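Long-range contact in fructosyl amine: oxygen oxidoreductase (Aspergillus fumigatus, PDB 3DJE), which probably uses its FAD cofactor to oxidise fructosyl amino acids with molecular oxygen, a deglycating reaction that releases the sugar from the amine: residues A[222-234]-A[395-409]. Residues are numbered along the deposited sequence; the frame is centred on the assembly and turned at random.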
loop_
_atom_site.group_PDB
_atom_site.type_symbol
_atom_site.label_atom_id
_atom_site.label_comp_id
_atom_site.label_asym_id
_atom_site.label_seq_id
_atom_site.Cartn_x
_atom_site.Cartn_y
_atom_site.Cartn_z
ATOM N N GLY A 222 0.579 -10.533 -11.340
ATOM C CA GLY A 222 1.277 -11.723 -11.855
ATOM C C GLY A 222 0.382 -12.772 -12.498
ATOM O O GLY A 222 0.869 -13.696 -13.171
ATOM N N GLN A 223 -0.930 -12.658 -12.295
ATOM C CA GLN A 223 -1.874 -13.581 -12.935
ATOM C C GLN A 223 -1.834 -13.418 -14.459
ATOM O O GLN A 223 -2.053 -14.370 -15.212
ATOM C CB GLN A 223 -3.288 -13.298 -12.435
ATOM C CG GLN A 223 -4.306 -14.327 -12.917
ATOM C CD GLN A 223 -5.718 -13.931 -12.574
ATOM O OE1 GLN A 223 -6.014 -13.565 -11.432
ATOM N NE2 GLN A 223 -6.602 -14.006 -13.557
ATOM N N PHE A 224 -1.553 -12.201 -14.907
ATOM C CA PHE A 224 -1.786 -11.810 -16.300
ATOM C C PHE A 224 -0.591 -11.840 -17.230
ATOM O O PHE A 224 -0.754 -11.821 -18.455
ATOM C CB PHE A 224 -2.399 -10.413 -16.319
ATOM C CG PHE A 224 -3.653 -10.324 -15.513
ATOM C CD1 PHE A 224 -4.817 -10.934 -15.966
ATOM C CD2 PHE A 224 -3.657 -9.694 -14.273
ATOM C CE1 PHE A 224 -5.981 -10.877 -15.206
ATOM C CE2 PHE A 224 -4.813 -9.635 -13.506
ATOM C CZ PHE A 224 -5.970 -10.217 -13.970
ATOM N N LEU A 225 0.604 -11.869 -16.641
ATOM C CA LEU A 225 1.849 -11.682 -17.357
ATOM C C LEU A 225 2.945 -12.457 -16.637
ATOM O O LEU A 225 2.903 -12.581 -15.417
ATOM C CB LEU A 225 2.208 -10.176 -17.328
ATOM C CG LEU A 225 3.403 -9.629 -18.099
ATOM C CD1 LEU A 225 3.077 -9.536 -19.568
ATOM C CD2 LEU A 225 3.788 -8.256 -17.576
ATOM N N ASP A 226 3.939 -12.922 -17.390
ATOM C CA ASP A 226 5.142 -13.499 -16.797
ATOM C C ASP A 226 6.090 -12.395 -16.321
ATOM O O ASP A 226 6.780 -11.776 -17.134
ATOM C CB ASP A 226 5.851 -14.397 -17.820
ATOM C CG ASP A 226 7.055 -15.138 -17.234
ATOM O OD1 ASP A 226 7.380 -14.974 -16.037
ATOM O OD2 ASP A 226 7.693 -15.898 -17.997
ATOM N N PHE A 227 6.121 -12.158 -15.010
ATOM C CA PHE A 227 7.002 -11.139 -14.460
ATOM C C PHE A 227 8.436 -11.597 -14.222
ATOM O O PHE A 227 9.237 -10.858 -13.636
ATOM C CB PHE A 227 6.412 -10.538 -13.175
ATOM C CG PHE A 227 5.351 -9.509 -13.429
ATOM C CD1 PHE A 227 4.017 -9.888 -13.584
ATOM C CD2 PHE A 227 5.687 -8.164 -13.533
ATOM C CE1 PHE A 227 3.027 -8.927 -13.822
ATOM C CE2 PHE A 227 4.698 -7.188 -13.769
ATOM C CZ PHE A 227 3.376 -7.575 -13.927
ATOM N N LYS A 228 8.770 -12.818 -14.644
ATOM C CA LYS A 228 10.129 -13.327 -14.428
ATOM C C LYS A 228 10.572 -13.220 -12.948
ATOM O O LYS A 228 11.680 -12.765 -12.647
ATOM C CB LYS A 228 11.124 -12.595 -15.345
ATOM C CG LYS A 228 10.706 -12.500 -16.816
ATOM C CD LYS A 228 10.620 -13.870 -17.462
ATOM C CE LYS A 228 10.272 -13.763 -18.935
ATOM N NZ LYS A 228 9.939 -15.095 -19.507
ATOM N N ASN A 229 9.677 -13.613 -12.043
ATOM C CA ASN A 229 9.913 -13.628 -10.598
ATOM C C ASN A 229 10.088 -12.248 -9.975
ATOM O O ASN A 229 10.510 -12.142 -8.830
ATOM C CB ASN A 229 11.082 -14.562 -10.215
ATOM C CG ASN A 229 10.841 -16.000 -10.656
ATOM O OD1 ASN A 229 9.732 -16.533 -10.512
ATOM N ND2 ASN A 229 11.869 -16.624 -11.215
ATOM N N GLN A 230 9.732 -11.194 -10.708
ATOM C CA GLN A 230 9.898 -9.836 -10.153
ATOM C C GLN A 230 8.914 -9.478 -9.039
ATOM O O GLN A 230 9.205 -8.584 -8.237
ATOM C CB GLN A 230 9.826 -8.774 -11.243
ATOM C CG GLN A 230 11.049 -8.695 -12.134
ATOM C CD GLN A 230 10.830 -7.730 -13.267
ATOM O OE1 GLN A 230 11.130 -6.541 -13.149
ATOM N NE2 GLN A 230 10.276 -8.227 -14.371
ATOM N N LEU A 231 7.764 -10.152 -8.980
ATOM C CA LEU A 231 6.752 -9.792 -7.967
ATOM C C LEU A 231 6.480 -10.913 -6.969
ATOM O O LEU A 231 6.278 -12.053 -7.375
ATOM C CB LEU A 231 5.433 -9.361 -8.630
ATOM C CG LEU A 231 5.442 -8.177 -9.614
ATOM C CD1 LEU A 231 4.045 -7.998 -10.215
ATOM C CD2 LEU A 231 5.887 -6.907 -8.907
ATOM N N ARG A 232 6.451 -10.588 -5.678
ATOM C CA ARG A 232 6.017 -11.535 -4.651
ATOM C C ARG A 232 4.754 -10.990 -3.987
ATOM O O ARG A 232 4.845 -10.119 -3.104
ATOM C CB ARG A 232 7.101 -11.753 -3.579
ATOM C CG ARG A 232 6.694 -12.812 -2.540
ATOM C CD ARG A 232 7.671 -12.855 -1.350
ATOM N NE ARG A 232 7.594 -11.637 -0.539
ATOM C CZ ARG A 232 8.436 -11.337 0.449
ATOM N NH1 ARG A 232 9.447 -12.162 0.736
ATOM N NH2 ARG A 232 8.295 -10.199 1.136
ATOM N N PRO A 233 3.572 -11.487 -4.396
ATOM C CA PRO A 233 2.353 -11.120 -3.673
ATOM C C PRO A 233 2.470 -11.495 -2.200
ATOM O O PRO A 233 2.797 -12.645 -1.873
ATOM C CB PRO A 233 1.263 -11.928 -4.381
ATOM C CG PRO A 233 1.783 -12.112 -5.754
ATOM C CD PRO A 233 3.270 -12.354 -5.548
ATOM N N THR A 234 2.223 -10.518 -1.321
ATOM C CA THR A 234 2.421 -10.686 0.123
ATOM C C THR A 234 1.339 -9.903 0.861
ATOM O O THR A 234 0.873 -8.858 0.378
ATOM C CB THR A 234 3.830 -10.215 0.545
ATOM O OG1 THR A 234 4.795 -10.732 -0.378
ATOM C CG2 THR A 234 4.173 -10.726 1.946
ATOM N N TRP A 395 11.798 -2.383 -15.920
ATOM C CA TRP A 395 11.694 -3.843 -16.026
ATOM C C TRP A 395 13.061 -4.447 -15.725
ATOM O O TRP A 395 14.055 -4.065 -16.338
ATOM C CB TRP A 395 11.238 -4.219 -17.439
ATOM C CG TRP A 395 10.965 -5.671 -17.643
ATOM C CD1 TRP A 395 11.826 -6.602 -18.173
ATOM C CD2 TRP A 395 9.746 -6.366 -17.353
ATOM N NE1 TRP A 395 11.212 -7.839 -18.223
ATOM C CE2 TRP A 395 9.938 -7.723 -17.726
ATOM C CE3 TRP A 395 8.512 -5.982 -16.802
ATOM C CZ2 TRP A 395 8.943 -8.695 -17.562
ATOM C CZ3 TRP A 395 7.512 -6.953 -16.653
ATOM C CH2 TRP A 395 7.740 -8.293 -17.031
ATOM N N ASN A 396 13.111 -5.372 -14.765
ATOM C CA ASN A 396 14.388 -5.805 -14.187
ATOM C C ASN A 396 14.412 -7.286 -13.794
ATOM O O ASN A 396 14.464 -7.604 -12.609
ATOM C CB ASN A 396 14.702 -4.937 -12.953
ATOM C CG ASN A 396 16.201 -4.864 -12.619
ATOM O OD1 ASN A 396 16.612 -4.039 -11.803
ATOM N ND2 ASN A 396 17.007 -5.711 -13.242
ATOM N N PRO A 397 14.381 -8.201 -14.779
ATOM C CA PRO A 397 14.403 -9.618 -14.395
ATOM C C PRO A 397 15.701 -10.038 -13.687
ATOM O O PRO A 397 15.691 -10.955 -12.862
ATOM C CB PRO A 397 14.261 -10.351 -15.735
ATOM C CG PRO A 397 14.697 -9.382 -16.753
ATOM C CD PRO A 397 14.337 -8.027 -16.243
ATOM N N ASP A 398 16.805 -9.362 -13.994
ATOM C CA ASP A 398 18.110 -9.744 -13.441
ATOM C C ASP A 398 18.214 -9.607 -11.922
ATOM O O ASP A 398 18.914 -10.385 -11.282
ATOM C CB ASP A 398 19.245 -8.986 -14.142
ATOM C CG ASP A 398 19.397 -9.384 -15.608
ATOM O OD1 ASP A 398 18.939 -10.483 -15.988
ATOM O OD2 ASP A 398 19.977 -8.597 -16.386
ATOM N N ILE A 399 17.506 -8.633 -11.350
ATOM C CA ILE A 399 17.463 -8.450 -9.895
ATOM C C ILE A 399 16.636 -9.544 -9.213
ATOM O O ILE A 399 16.807 -9.815 -8.018
ATOM C CB ILE A 399 16.933 -7.039 -9.506
ATOM C CG1 ILE A 399 17.433 -6.641 -8.114
ATOM C CG2 ILE A 399 15.396 -6.964 -9.586
ATOM C CD1 ILE A 399 17.796 -5.179 -7.992
ATOM N N ALA A 400 15.748 -10.165 -9.986
ATOM C CA ALA A 400 14.841 -11.186 -9.482
ATOM C C ALA A 400 15.315 -12.614 -9.774
ATOM O O ALA A 400 14.665 -13.580 -9.372
ATOM C CB ALA A 400 13.450 -10.959 -10.043
ATOM N N ALA A 401 16.437 -12.747 -10.482
ATOM C CA ALA A 401 17.019 -14.067 -10.722
ATOM C C ALA A 401 17.604 -14.599 -9.416
ATOM O O ALA A 401 18.107 -13.822 -8.591
ATOM C CB ALA A 401 18.077 -14.003 -11.810
ATOM N N ASN A 402 17.515 -15.917 -9.235
ATOM C CA ASN A 402 17.908 -16.598 -7.992
ATOM C C ASN A 402 17.122 -16.109 -6.781
ATOM O O ASN A 402 17.676 -15.973 -5.687
ATOM C CB ASN A 402 19.412 -16.441 -7.722
ATOM C CG ASN A 402 20.272 -16.954 -8.858
ATOM O OD1 ASN A 402 21.166 -16.251 -9.334
ATOM N ND2 ASN A 402 20.010 -18.181 -9.300
ATOM N N ARG A 403 15.831 -15.849 -6.975
ATOM C CA ARG A 403 15.060 -15.143 -5.956
ATOM C C ARG A 403 14.761 -15.941 -4.692
ATOM O O ARG A 403 14.249 -17.064 -4.742
ATOM C CB ARG A 403 13.776 -14.544 -6.523
ATOM C CG ARG A 403 13.058 -13.721 -5.484
ATOM C CD ARG A 403 12.193 -12.641 -6.065
ATOM N NE ARG A 403 11.663 -11.826 -4.976
ATOM C CZ ARG A 403 10.722 -10.905 -5.126
ATOM N NH1 ARG A 403 10.213 -10.675 -6.331
ATOM N NH2 ARG A 403 10.306 -10.209 -4.071
ATOM N N ASN A 404 15.069 -15.324 -3.555
ATOM C CA ASN A 404 14.696 -15.860 -2.259
ATOM C C ASN A 404 13.328 -15.331 -1.849
ATOM O O ASN A 404 13.212 -14.180 -1.398
ATOM C CB ASN A 404 15.745 -15.482 -1.214
ATOM C CG ASN A 404 15.372 -15.933 0.187
ATOM O OD1 ASN A 404 14.451 -16.734 0.385
ATOM N ND2 ASN A 404 16.089 -15.411 1.174
ATOM N N TRP A 405 12.306 -16.173 -1.999
ATOM C CA TRP A 405 10.929 -15.808 -1.668
ATOM C C TRP A 405 10.719 -15.565 -0.177
ATOM O O TRP A 405 9.735 -14.936 0.215
ATOM C CB TRP A 405 9.928 -16.873 -2.148
ATOM C CG TRP A 405 9.894 -17.096 -3.633
ATOM C CD1 TRP A 405 10.223 -18.247 -4.290
ATOM C CD2 TRP A 405 9.509 -16.152 -4.650
ATOM N NE1 TRP A 405 10.062 -18.084 -5.647
ATOM C CE2 TRP A 405 9.632 -16.807 -5.896
ATOM C CE3 TRP A 405 9.071 -14.818 -4.628
ATOM C CZ2 TRP A 405 9.329 -16.178 -7.113
ATOM C CZ3 TRP A 405 8.776 -14.190 -5.835
ATOM C CH2 TRP A 405 8.907 -14.870 -7.063
ATOM N N ARG A 406 11.628 -16.081 0.650
ATOM C CA ARG A 406 11.517 -15.950 2.097
ATOM C C ARG A 406 12.334 -14.767 2.650
ATOM O O ARG A 406 12.440 -14.602 3.866
ATOM C CB ARG A 406 11.881 -17.280 2.797
ATOM C CG ARG A 406 10.931 -18.469 2.480
ATOM C CD ARG A 406 9.526 -18.253 3.056
ATOM N NE ARG A 406 8.492 -19.004 2.345
ATOM C CZ ARG A 406 7.200 -18.674 2.331
ATOM N NH1 ARG A 406 6.775 -17.607 2.992
ATOM N NH2 ARG A 406 6.327 -19.417 1.658
ATOM N N ASP A 407 12.887 -13.944 1.755
ATOM C CA ASP A 407 13.605 -12.711 2.122
ATOM C C ASP A 407 12.671 -11.779 2.897
ATOM O O ASP A 407 11.594 -11.407 2.406
ATOM C CB ASP A 407 14.134 -12.000 0.862
ATOM C CG ASP A 407 15.167 -10.902 1.158
ATOM O OD1 ASP A 407 15.242 -10.367 2.290
ATOM O OD2 ASP A 407 15.913 -10.543 0.215
ATOM N N THR A 408 13.091 -11.388 4.097
ATOM C CA THR A 408 12.264 -10.509 4.932
ATOM C C THR A 408 12.244 -9.057 4.432
ATOM O O THR A 408 11.431 -8.246 4.893
ATOM C CB THR A 408 12.702 -10.552 6.412
ATOM O OG1 THR A 408 14.108 -10.286 6.498
ATOM C CG2 THR A 408 12.393 -11.916 7.024
ATOM N N LEU A 409 13.156 -8.735 3.514
ATOM C CA LEU A 409 13.192 -7.423 2.827
ATOM C C LEU A 409 13.152 -6.215 3.766
ATOM O O LEU A 409 12.422 -5.245 3.521
ATOM C CB LEU A 409 12.065 -7.324 1.787
ATOM C CG LEU A 409 12.192 -8.293 0.610
ATOM C CD1 LEU A 409 10.924 -8.294 -0.240
ATOM C CD2 LEU A 409 13.395 -7.986 -0.230
HETATM O O HOH W 1 14.358 -13.277 -13.203
HETATM O O HOH W 2 14.285 -16.267 -9.679
HETATM O O HOH W 3 9.096 -9.045 3.710
#
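R232 meets W405 along most of its length and D407 and L409 at its tip, a worked example of how one arginine can fasten an irregular chain to the start of a strand. Its CB lies 3.7 Å from CZ3 of W405, near the plane of the indole and at its edge, and also comes against one face of the R403 guanidinium. CG comes 3.7 Å from CE3 of W405, and CD reaches the carbonyl oxygen of W405. A bend at chi3 (68°) then turns the head: NE donates to OG1 of T234, while NH1 gives two hydrogen bonds, to W405 O from above the carbonyl plane and, at 2.8 Å, to D407 O. NH2 forms a salt bridge with D339 and holds a water that in turn makes a weak bond to T408 O, and CD1 of L409 sits over one guanidinium face. With all three nitrogens engaged, the rotation of the group is fixed.

R232 opens strand 232-242 of the large mixed sheet in this MSOX/MTOX-family flavoenzyme, its side chain about 8 Å from the bound substrate analogue. Just before the strand, the type I' turn from F227 to Q230 packs against the short, weakly bonded helix around 397-400. Here R403, extended from CG to NE, donates from NH1 to N229 O at 2.9 Å, and the CB of A400 rests on that same carbonyl. Farther along, Q230 bridges N396 and W395. Its OE1 accepts from N396 N at 2.8 Å. Its NE2, bonded to F227 O, stands 3.3 Å above the centre of the W395 ring. The amide is turned 89° to the indole. Around that indole, D226 O meets the edge in plane, and CD2 of F227 lies obliquely 3.8 Å from CZ3 of W395.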